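Local coordinates for protein translation factor SUI1 homolog (Pyrococcus horikoshii, PDB 5ZCY) that probably acts as an archaeal translation initiation factor of the SUI1 family and is thought to bind mRNA, at residues A[17-29]-A[86-99]. Numbering follows the deposited sequence.
Sequences VLKEQQRIKVYIE and LAELGFSEELIEVE
K25 NZ meets E97 OE1 at 2.6 Å, a salt bridge in which the ammonium reaches OE1 on the anti side, 23° out of the carboxylate plane. The lysine chain bends at chi2 (-60°), which brings its ammonium back to Q22 O as well, at 2.8 Å and on a carbonyl lone pair; a long flexible lysine suits this double task. The K25 chain passes at a slant across that of E99, with K25 CB 3.4 Å from E99 OE2.

Beneath these side chains the strands 24-29 and 96-98 run parallel. I24 N donates to L95 O, E97 N to I24 O at 2.8 Å, V26 N to E97 O, and E99 N to V26 O with a nearly straight N-H...O angle of 174°. A water joins I28 N to E99 OXT, whose charge is also paired with R79.

On the other face, branched residues that favour strands pack against the helix 82-88, V26 on I82 and I96 on K83; V26 CG2 lies 4.0 Å from I96 CG2, the two side chains side by side. I24 reaches further, placing CD1 3.7 Å from F91 CD1. Beyond the sheet, L95 CD2 packs against L18 CD1 and the E20 carboxylate, while L95 CD1 touches the edge of the R23 guanidinium.

Backbone bonds thus hold 96-98 in parallel register beside strand 24-30, whose other neighbour is strand 36-41, while the K25-E97 pair makes one face polar and I24, V26 and I96 make the other apolar.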
loop_
_atom_site.group_PDB
_atom_site.type_symbol
_atom_site.label_atom_id
_atom_site.label_comp_id
_atom_site.label_asym_id
_atom_site.label_seq_id
_atom_site.Cartn_x
_atom_site.Cartn_y
_atom_site.Cartn_z
ATOM N N VAL A 17 -9.077 -8.980 -21.303
ATOM C CA VAL A 17 -7.762 -8.687 -20.733
ATOM C C VAL A 17 -7.667 -7.250 -20.159
ATOM O O VAL A 17 -8.368 -6.328 -20.600
ATOM C CB VAL A 17 -6.630 -8.916 -21.801
ATOM C CG1 VAL A 17 -6.472 -7.713 -22.708
ATOM C CG2 VAL A 17 -5.317 -9.253 -21.119
ATOM N N LEU A 18 -6.755 -7.039 -19.221
ATOM C CA LEU A 18 -6.664 -5.782 -18.468
ATOM C C LEU A 18 -6.310 -4.662 -19.375
ATOM O O LEU A 18 -5.369 -4.812 -20.164
ATOM C CB LEU A 18 -5.582 -5.935 -17.408
ATOM C CG LEU A 18 -5.369 -4.814 -16.413
ATOM C CD1 LEU A 18 -6.556 -4.852 -15.433
ATOM C CD2 LEU A 18 -4.019 -5.047 -15.692
ATOM N N LYS A 19 -7.028 -3.546 -19.296
ATOM C CA LYS A 19 -6.858 -2.456 -20.207
ATOM C C LYS A 19 -6.201 -1.268 -19.538
ATOM O O LYS A 19 -6.458 -0.109 -19.927
ATOM C CB LYS A 19 -8.234 -2.022 -20.785
ATOM C CG LYS A 19 -9.048 -3.050 -21.559
ATOM C CD LYS A 19 -8.341 -3.489 -22.878
ATOM C CE LYS A 19 -9.257 -4.410 -23.720
ATOM N NZ LYS A 19 -10.057 -5.431 -22.984
ATOM N N GLU A 20 -5.369 -1.501 -18.522
ATOM C CA GLU A 20 -4.716 -0.344 -17.828
ATOM C C GLU A 20 -3.327 -0.828 -17.423
ATOM O O GLU A 20 -2.990 -1.993 -17.614
ATOM C CB GLU A 20 -5.566 0.135 -16.627
ATOM C CG GLU A 20 -6.382 -0.995 -16.059
ATOM C CD GLU A 20 -7.463 -0.623 -15.088
ATOM O OE1 GLU A 20 -7.356 0.426 -14.456
ATOM O OE2 GLU A 20 -8.409 -1.467 -14.948
ATOM N N GLN A 21 -2.503 0.056 -16.909
ATOM C CA GLN A 21 -1.224 -0.346 -16.374
ATOM C C GLN A 21 -1.399 -0.936 -14.962
ATOM O O GLN A 21 -2.466 -0.836 -14.342
ATOM C CB GLN A 21 -0.250 0.830 -16.380
ATOM C CG GLN A 21 -0.630 2.061 -15.569
ATOM C CD GLN A 21 0.226 3.246 -15.991
ATOM O OE1 GLN A 21 1.442 3.266 -15.745
ATOM N NE2 GLN A 21 -0.386 4.214 -16.681
ATOM N N GLN A 22 -0.345 -1.586 -14.464
ATOM C CA GLN A 22 -0.294 -2.066 -13.082
ATOM C C GLN A 22 -0.116 -0.873 -12.148
ATOM O O GLN A 22 0.983 -0.506 -11.693
ATOM C CB GLN A 22 0.860 -3.047 -12.890
ATOM C CG GLN A 22 0.382 -4.434 -13.189
ATOM C CD GLN A 22 1.399 -5.418 -12.754
ATOM O OE1 GLN A 22 2.513 -5.366 -13.264
ATOM N NE2 GLN A 22 1.052 -6.294 -11.790
ATOM N N ARG A 23 -1.219 -0.205 -11.990
ATOM C CA ARG A 23 -1.261 1.106 -11.535
ATOM C C ARG A 23 -1.015 1.084 -10.017
ATOM O O ARG A 23 -0.576 2.156 -9.618
ATOM C CB ARG A 23 -2.606 1.829 -11.906
ATOM C CG ARG A 23 -3.898 1.031 -11.747
ATOM C CD ARG A 23 -5.196 1.816 -11.978
ATOM N NE ARG A 23 -5.427 2.798 -10.916
ATOM C CZ ARG A 23 -5.684 2.520 -9.631
ATOM N NH1 ARG A 23 -5.797 1.282 -9.189
ATOM N NH2 ARG A 23 -5.873 3.504 -8.766
ATOM N N ILE A 24 -1.353 0.021 -9.225
ATOM C CA ILE A 24 -1.042 0.149 -7.769
ATOM C C ILE A 24 0.378 -0.407 -7.561
ATOM O O ILE A 24 0.546 -1.575 -7.723
ATOM C CB ILE A 24 -2.048 -0.524 -6.875
ATOM C CG1 ILE A 24 -3.427 0.172 -7.114
ATOM C CG2 ILE A 24 -1.680 -0.435 -5.426
ATOM C CD1 ILE A 24 -4.540 -0.642 -6.541
ATOM N N LYS A 25 1.354 0.418 -7.230
ATOM C CA LYS A 25 2.700 0.044 -7.036
ATOM C C LYS A 25 2.996 -0.055 -5.558
ATOM O O LYS A 25 2.656 0.843 -4.825
ATOM C CB LYS A 25 3.646 1.060 -7.628
ATOM C CG LYS A 25 3.479 1.401 -9.078
ATOM C CD LYS A 25 3.666 0.178 -9.859
ATOM C CE LYS A 25 3.916 0.510 -11.346
ATOM N NZ LYS A 25 3.692 -0.681 -12.199
ATOM N N VAL A 26 3.707 -1.091 -5.178
ATOM C CA VAL A 26 4.083 -1.310 -3.794
ATOM C C VAL A 26 5.595 -1.484 -3.795
ATOM O O VAL A 26 6.105 -2.409 -4.465
ATOM C CB VAL A 26 3.417 -2.483 -3.135
ATOM C CG1 VAL A 26 3.842 -2.628 -1.660
ATOM C CG2 VAL A 26 1.910 -2.433 -3.268
ATOM N N TYR A 27 6.297 -0.694 -3.010
ATOM C CA TYR A 27 7.776 -0.769 -3.043
ATOM C C TYR A 27 8.316 -0.367 -1.696
ATOM O O TYR A 27 7.575 0.113 -0.895
ATOM C CB TYR A 27 8.318 0.101 -4.129
ATOM C CG TYR A 27 7.976 1.561 -4.146
ATOM C CD1 TYR A 27 6.854 2.017 -4.775
ATOM C CD2 TYR A 27 8.785 2.537 -3.522
ATOM C CE1 TYR A 27 6.499 3.382 -4.829
ATOM C CE2 TYR A 27 8.416 3.851 -3.529
ATOM C CZ TYR A 27 7.306 4.303 -4.211
ATOM O OH TYR A 27 6.881 5.599 -4.309
ATOM N N ILE A 28 9.610 -0.486 -1.480
ATOM C CA ILE A 28 10.207 -0.205 -0.173
ATOM C C ILE A 28 11.026 1.009 -0.263
ATOM O O ILE A 28 11.718 1.276 -1.282
ATOM C CB ILE A 28 11.160 -1.338 0.229
ATOM C CG1 ILE A 28 10.458 -2.625 0.337
ATOM C CG2 ILE A 28 11.995 -0.930 1.457
ATOM C CD1 ILE A 28 9.390 -2.564 1.361
ATOM N N GLU A 29 10.960 1.851 0.763
ATOM C CA GLU A 29 11.863 3.025 0.971
ATOM C C GLU A 29 12.571 2.810 2.303
ATOM O O GLU A 29 12.170 2.054 3.188
ATOM C CB GLU A 29 11.131 4.355 0.984
ATOM C CG GLU A 29 10.702 4.849 -0.405
ATOM C CD GLU A 29 10.012 6.189 -0.466
ATOM O OE1 GLU A 29 9.602 6.728 0.575
ATOM O OE2 GLU A 29 9.793 6.712 -1.653
ATOM N N LEU A 86 -4.784 -5.987 0.296
ATOM C CA LEU A 86 -5.543 -5.079 -0.592
ATOM C C LEU A 86 -6.697 -5.792 -1.245
ATOM O O LEU A 86 -7.776 -5.141 -1.449
ATOM C CB LEU A 86 -4.629 -4.437 -1.623
ATOM C CG LEU A 86 -3.650 -3.421 -1.014
ATOM C CD1 LEU A 86 -2.626 -2.903 -2.061
ATOM C CD2 LEU A 86 -4.361 -2.227 -0.434
ATOM N N ALA A 87 -6.556 -7.067 -1.514
ATOM C CA ALA A 87 -7.743 -7.850 -2.035
ATOM C C ALA A 87 -8.778 -7.966 -1.025
ATOM O O ALA A 87 -10.008 -7.914 -1.458
ATOM C CB ALA A 87 -7.252 -9.224 -2.484
ATOM N N GLU A 88 -8.512 -7.991 0.273
ATOM C CA GLU A 88 -9.544 -7.983 1.341
ATOM C C GLU A 88 -10.309 -6.672 1.256
ATOM O O GLU A 88 -11.497 -6.571 1.698
ATOM C CB GLU A 88 -8.978 -8.197 2.752
ATOM C CG GLU A 88 -8.490 -9.603 2.985
ATOM C CD GLU A 88 -7.727 -9.742 4.291
ATOM O OE1 GLU A 88 -7.646 -8.825 5.136
ATOM O OE2 GLU A 88 -7.208 -10.852 4.460
ATOM N N LEU A 89 -9.667 -5.613 0.762
ATOM C CA LEU A 89 -10.295 -4.319 0.566
ATOM C C LEU A 89 -10.819 -4.120 -0.854
ATOM O O LEU A 89 -11.048 -2.983 -1.242
ATOM C CB LEU A 89 -9.296 -3.163 0.976
ATOM C CG LEU A 89 -8.781 -3.285 2.425
ATOM C CD1 LEU A 89 -7.851 -2.101 2.650
ATOM C CD2 LEU A 89 -9.892 -3.310 3.483
ATOM N N GLY A 90 -10.945 -5.220 -1.571
ATOM C CA GLY A 90 -11.601 -5.176 -2.861
ATOM C C GLY A 90 -10.800 -4.765 -4.005
ATOM O O GLY A 90 -11.303 -4.642 -5.116
ATOM N N PHE A 91 -9.476 -4.501 -3.840
ATOM C CA PHE A 91 -8.654 -4.161 -5.008
ATOM C C PHE A 91 -8.340 -5.401 -5.827
ATOM O O PHE A 91 -7.990 -6.415 -5.299
ATOM C CB PHE A 91 -7.364 -3.450 -4.566
ATOM C CG PHE A 91 -7.664 -2.106 -3.987
ATOM C CD1 PHE A 91 -7.823 -0.975 -4.769
ATOM C CD2 PHE A 91 -7.775 -1.882 -2.614
ATOM C CE1 PHE A 91 -8.132 0.257 -4.233
ATOM C CE2 PHE A 91 -8.104 -0.641 -2.076
ATOM C CZ PHE A 91 -8.286 0.447 -2.892
ATOM N N SER A 92 -8.377 -5.245 -7.160
ATOM C CA SER A 92 -8.023 -6.295 -8.086
ATOM C C SER A 92 -6.492 -6.656 -7.989
ATOM O O SER A 92 -5.708 -5.782 -8.187
ATOM C CB SER A 92 -8.298 -5.804 -9.483
ATOM O OG SER A 92 -7.695 -6.701 -10.411
ATOM N N GLU A 93 -6.190 -7.887 -7.805
ATOM C CA GLU A 93 -4.737 -8.267 -7.605
ATOM C C GLU A 93 -3.978 -8.038 -8.878
ATOM O O GLU A 93 -2.803 -7.713 -8.865
ATOM C CB GLU A 93 -4.604 -9.709 -7.102
ATOM C CG GLU A 93 -4.975 -9.937 -5.627
ATOM C CD GLU A 93 -4.667 -11.366 -5.111
ATOM O OE1 GLU A 93 -3.991 -12.131 -5.844
ATOM O OE2 GLU A 93 -5.071 -11.735 -3.968
ATOM N N GLU A 94 -4.622 -8.052 -10.030
ATOM C CA GLU A 94 -3.900 -7.731 -11.273
ATOM C C GLU A 94 -3.442 -6.317 -11.462
ATOM O O GLU A 94 -2.590 -5.981 -12.285
ATOM C CB GLU A 94 -4.771 -8.130 -12.499
ATOM C CG GLU A 94 -4.602 -9.572 -12.904
ATOM C CD GLU A 94 -5.494 -9.880 -14.091
ATOM O OE1 GLU A 94 -5.057 -9.653 -15.259
ATOM O OE2 GLU A 94 -6.613 -10.402 -13.859
ATOM N N LEU A 95 -3.982 -5.367 -10.680
ATOM C CA LEU A 95 -3.561 -4.023 -10.761
ATOM C C LEU A 95 -2.360 -3.746 -9.824
ATOM O O LEU A 95 -1.817 -2.686 -9.957
ATOM C CB LEU A 95 -4.633 -3.084 -10.291
ATOM C CG LEU A 95 -5.901 -2.994 -11.125
ATOM C CD1 LEU A 95 -6.848 -2.106 -10.298
ATOM C CD2 LEU A 95 -5.601 -2.403 -12.490
ATOM N N ILE A 96 -2.026 -4.745 -9.000
ATOM C CA ILE A 96 -0.992 -4.517 -7.941
ATOM C C ILE A 96 0.364 -5.027 -8.369
ATOM O O ILE A 96 0.441 -6.234 -8.672
ATOM C CB ILE A 96 -1.415 -5.168 -6.667
ATOM C CG1 ILE A 96 -2.790 -4.617 -6.141
ATOM C CG2 ILE A 96 -0.395 -4.815 -5.536
ATOM C CD1 ILE A 96 -3.407 -5.438 -5.091
ATOM N N GLU A 97 1.326 -4.160 -8.492
ATOM C CA GLU A 97 2.737 -4.550 -8.833
ATOM C C GLU A 97 3.525 -4.431 -7.527
ATOM O O GLU A 97 3.730 -3.301 -7.064
ATOM C CB GLU A 97 3.385 -3.744 -9.932
ATOM C CG GLU A 97 4.873 -4.315 -10.120
ATOM C CD GLU A 97 5.783 -3.597 -11.124
ATOM O OE1 GLU A 97 5.563 -2.379 -11.413
ATOM O OE2 GLU A 97 6.868 -4.237 -11.495
ATOM N N VAL A 98 4.045 -5.536 -7.048
ATOM C CA VAL A 98 4.950 -5.506 -5.865
ATOM C C VAL A 98 6.381 -5.461 -6.417
ATOM O O VAL A 98 6.814 -6.371 -7.094
ATOM C CB VAL A 98 4.688 -6.672 -4.971
ATOM C CG1 VAL A 98 5.803 -6.849 -3.927
ATOM C CG2 VAL A 98 3.291 -6.606 -4.387
ATOM N N GLU A 99 7.085 -4.410 -6.132
ATOM C CA GLU A 99 8.404 -4.169 -6.719
ATOM C C GLU A 99 9.449 -4.377 -5.634
ATOM O O GLU A 99 10.669 -4.471 -6.017
ATOM C CB GLU A 99 8.563 -2.681 -7.156
ATOM C CG GLU A 99 7.525 -2.042 -8.043
ATOM C CD GLU A 99 7.764 -0.491 -8.156
ATOM O OE1 GLU A 99 8.882 0.057 -7.984
ATOM O OE2 GLU A 99 6.822 0.244 -8.376
ATOM O OXT GLU A 99 9.167 -4.243 -4.438
HETATM O O HOH W 1 -6.662 -9.564 -17.397
HETATM O O HOH W 2 10.906 -2.349 -3.387
#